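Local coordinates for protein ribonucleoside-diphosphate reductase, alpha chain (Actinobacillus ureae ATCC 25976, PDB 6DQX) that probably reduces ribonucleoside diphosphates to deoxyribonucleotides, as the catalytic subunit of a class Id ribonucleotide reductase, at residues Ala122-Gly125 with Met126-Ile130; Ile141-Arg144 with Gly145-Ile148. All blocks are in the same frame, centred on the assembly; numbering follows the deposited sequence.

Two ways of gripping a carbonyl oxygen twice, one in a helix and one in a turn, occur in succession along this chain. Interaction 1 occupies the last turns of helix 114-130, the helical arm of the beta-alpha-beta unit formed with strands 105-109 and 134-137. Once strand 134-137 has been passed, interaction 2 follows in the loop that leads to helix 156-170. Their centres lie about 27 Å apart and their nearest atoms about 11 Å apart, so the two do not touch. Both belong to the ribonucleotide reductase barrel domain, the first buried, the second at the surface. Both also take part in the subunit interface: I148 of interaction 2 packs on K129 of the second subunit, a residue of that copy's interaction 1.

Interaction 1 (Ala122-Gly125 with Met126-Ile130); sequences AEVG and MMSKI
A122 provides the first acceptor between the two segments, its carbonyl O taking a hydrogen bond from M126 N, 3.0 Å away, while CG of M126 rests against the same oxygen. E123 repeats the pattern with M127, whose N lies 2.9 Å from E123 O, nearly in line with the carbonyl bond. The carboxylate of E123 points elsewhere, to R335 in a salt bridge and to S108 and S287 in hydrogen bonds. V124 keeps the i to i+4 bond, with S128 N 2.8 Å from V124 O, and gains a second one. S128 OG lies 2.6 Å from V124 O and reaches it from the opposite face of the carbonyl plane. The serine hydroxyl reaches back because chi1 of -58° sets OG beside its own backbone N; OG donates its hydrogen to V124 O from 39° out of the carbonyl plane. G125 provides the last acceptor across the contact through a longer bond, 3.3 Å from its O to K129 N. Around this helix, V124 packs on F164 and V167 of helix 156-170, M127 lies against F106 of strand 105-109 and T134 of strand 134-137, and A122 meets M118, and M126 and K129 meet I114, of the second subunit.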
# COMPACT_ATOMS: atom_id res chain seq x y z
N ALA A 122 -2.44 -5.97 0.66
CA ALA A 122 -3.45 -6.29 -0.32
C ALA A 122 -4.74 -6.80 0.37
O ALA A 122 -5.82 -6.48 -0.09
CB ALA A 122 -2.92 -7.30 -1.33
N GLU A 123 -4.62 -7.57 1.45
CA GLU A 123 -5.82 -8.01 2.23
C GLU A 123 -6.61 -6.83 2.72
O GLU A 123 -7.81 -6.72 2.44
CB GLU A 123 -5.44 -8.86 3.44
CG GLU A 123 -4.98 -10.28 3.16
CD GLU A 123 -4.48 -10.96 4.43
OE1 GLU A 123 -3.89 -10.28 5.29
OE2 GLU A 123 -4.67 -12.18 4.58
N VAL A 124 -5.90 -5.92 3.40
CA VAL A 124 -6.51 -4.71 3.93
C VAL A 124 -7.14 -3.83 2.84
O VAL A 124 -8.25 -3.29 3.00
CB VAL A 124 -5.52 -3.91 4.81
CG1 VAL A 124 -6.13 -2.59 5.27
CG2 VAL A 124 -5.09 -4.73 6.02
N GLY A 125 -6.46 -3.69 1.70
CA GLY A 125 -7.05 -3.00 0.59
C GLY A 125 -8.35 -3.59 0.10
O GLY A 125 -9.33 -2.87 -0.05
N MET A 126 -8.36 -4.90 -0.13
CA MET A 126 -9.54 -5.56 -0.63
C MET A 126 -10.68 -5.48 0.38
O MET A 126 -11.84 -5.25 -0.00
CB MET A 126 -9.28 -7.04 -0.96
CG MET A 126 -8.33 -7.28 -2.13
SD MET A 126 -8.89 -6.45 -3.62
CE MET A 126 -10.44 -7.24 -3.95
N MET A 127 -10.36 -5.67 1.66
CA MET A 127 -11.38 -5.57 2.73
C MET A 127 -11.87 -4.16 3.01
O MET A 127 -13.03 -3.97 3.37
CB MET A 127 -10.88 -6.22 4.01
CG MET A 127 -10.76 -7.73 3.91
SD MET A 127 -12.29 -8.53 3.39
CE MET A 127 -13.44 -7.94 4.63
N SER A 128 -11.01 -3.16 2.85
CA SER A 128 -11.46 -1.75 2.96
C SER A 128 -12.47 -1.36 1.88
O SER A 128 -13.32 -0.50 2.12
CB SER A 128 -10.26 -0.79 2.91
OG SER A 128 -9.35 -1.08 3.96
N LYS A 129 -12.37 -1.96 0.70
CA LYS A 129 -13.36 -1.76 -0.35
C LYS A 129 -14.66 -2.48 0.01
O LYS A 129 -15.73 -1.92 -0.17
CB LYS A 129 -12.88 -2.29 -1.71
CG LYS A 129 -13.88 -2.18 -2.86
CD LYS A 129 -14.25 -0.72 -3.14
CE LYS A 129 -14.83 -0.52 -4.55
NZ LYS A 129 -14.86 0.91 -4.96
N ILE A 130 -14.54 -3.72 0.46
CA ILE A 130 -15.69 -4.61 0.71
C ILE A 130 -16.41 -4.24 2.02
O ILE A 130 -17.65 -4.30 2.10
CB ILE A 130 -15.22 -6.09 0.73
CG1 ILE A 130 -14.76 -6.50 -0.68
CG2 ILE A 130 -16.33 -7.01 1.24
CD1 ILE A 130 -13.89 -7.76 -0.76

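Interaction 2 (Ile141-Arg144 with Gly145-Ile148). With EDO (1,2-ethanediol), chain H.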
# COMPACT_ATOMS: atom_id res chain seq x y z
N ILE A 141 7.28 -7.81 13.61
CA ILE A 141 8.16 -6.97 12.76
C ILE A 141 9.36 -6.52 13.60
O ILE A 141 9.22 -5.97 14.71
CB ILE A 141 7.40 -5.75 12.20
CG1 ILE A 141 6.25 -6.20 11.29
CG2 ILE A 141 8.36 -4.84 11.43
CD1 ILE A 141 5.28 -5.09 10.93
N ARG A 142 10.57 -6.69 13.08
CA ARG A 142 11.75 -6.30 13.83
C ARG A 142 11.74 -4.78 14.03
O ARG A 142 11.26 -4.06 13.16
CB ARG A 142 13.02 -6.76 13.13
CG ARG A 142 13.42 -8.20 13.45
CD ARG A 142 14.62 -8.64 12.61
NE ARG A 142 14.29 -8.71 11.19
CZ ARG A 142 14.45 -7.75 10.28
NH1 ARG A 142 14.08 -7.98 9.02
NH2 ARG A 142 14.96 -6.56 10.60
N PRO A 143 12.25 -4.29 15.17
CA PRO A 143 12.18 -2.86 15.51
C PRO A 143 13.18 -1.97 14.75
O PRO A 143 14.10 -2.49 14.11
CB PRO A 143 12.50 -2.85 17.01
CG PRO A 143 13.33 -4.05 17.23
CD PRO A 143 12.88 -5.08 16.24
N ARG A 144 12.96 -0.66 14.81
CA ARG A 144 13.79 0.31 14.12
C ARG A 144 15.25 0.09 14.53
O ARG A 144 15.54 -0.07 15.71
CB ARG A 144 13.37 1.74 14.48
CG ARG A 144 14.09 2.82 13.69
CD ARG A 144 13.64 4.21 14.12
NE ARG A 144 12.27 4.48 13.70
CZ ARG A 144 11.89 4.79 12.46
NH1 ARG A 144 12.76 4.87 11.44
NH2 ARG A 144 10.60 5.02 12.22
N GLY A 145 16.14 0.04 13.54
CA GLY A 145 17.57 -0.17 13.79
C GLY A 145 18.07 -1.60 13.64
O GLY A 145 19.28 -1.82 13.65
N SER A 146 17.18 -2.57 13.50
CA SER A 146 17.58 -3.97 13.30
C SER A 146 18.27 -4.15 11.95
O SER A 146 17.91 -3.49 10.98
CB SER A 146 16.36 -4.89 13.36
OG SER A 146 15.73 -4.78 14.60
N ALA A 147 19.24 -5.06 11.88
CA ALA A 147 19.97 -5.33 10.64
C ALA A 147 19.08 -6.01 9.59
O ALA A 147 18.21 -6.80 9.95
CB ALA A 147 21.19 -6.19 10.93
N ILE A 148 19.30 -5.69 8.31
CA ILE A 148 18.57 -6.32 7.19
C ILE A 148 19.50 -6.78 6.06
O ILE A 148 20.63 -6.32 5.95
CB ILE A 148 17.47 -5.38 6.60
CG1 ILE A 148 18.00 -3.96 6.34
CG2 ILE A 148 16.27 -5.33 7.52
CD1 ILE A 148 17.05 -3.10 5.54
C1 EDO H . 11.77 -5.73 6.40
O1 EDO H . 12.77 -6.72 6.63
C2 EDO H . 10.63 -5.98 7.38
O2 EDO H . 11.12 -5.86 8.73
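P143 and S146 are the ends of a type II beta turn, and S146 fastens it twice. Its backbone N lies 3.1 Å from P143 O, the bond that closes the turn. S146 OG reaches P143 O as well, at 2.9 Å. Both donors approach from one face of the carbonyl plane, tilted about 25° from it. With chi1 at -60°, OG stands beside the serine's own N, which lets it share that acceptor and also brings it within 3.3 Å of P143 CD. G145 holds the third position at phi 97°, the positive-phi position that glycine commonly fills in a type II turn. The R142 side chain reaches over to the residues that follow: S146 CB meets its guanidinium at the edge, in plane, A147 O lies over one face, badly angled for a hydrogen bond with NH2, and I148 CG2 approaches NH2 obliquely at 3.6 Å. A salt bridge from NE to D112 holds this group in place. R144 pairs with E194, its backbone N bonds to D191, and the backbones of G145 and S146 bond to that of S154. A 1,2-ethanediol, probably from the crystallisation liquor, also bonds to D112, and its O1 accepts a weak hydrogen bond from R142 NH1, 3.0 Å away.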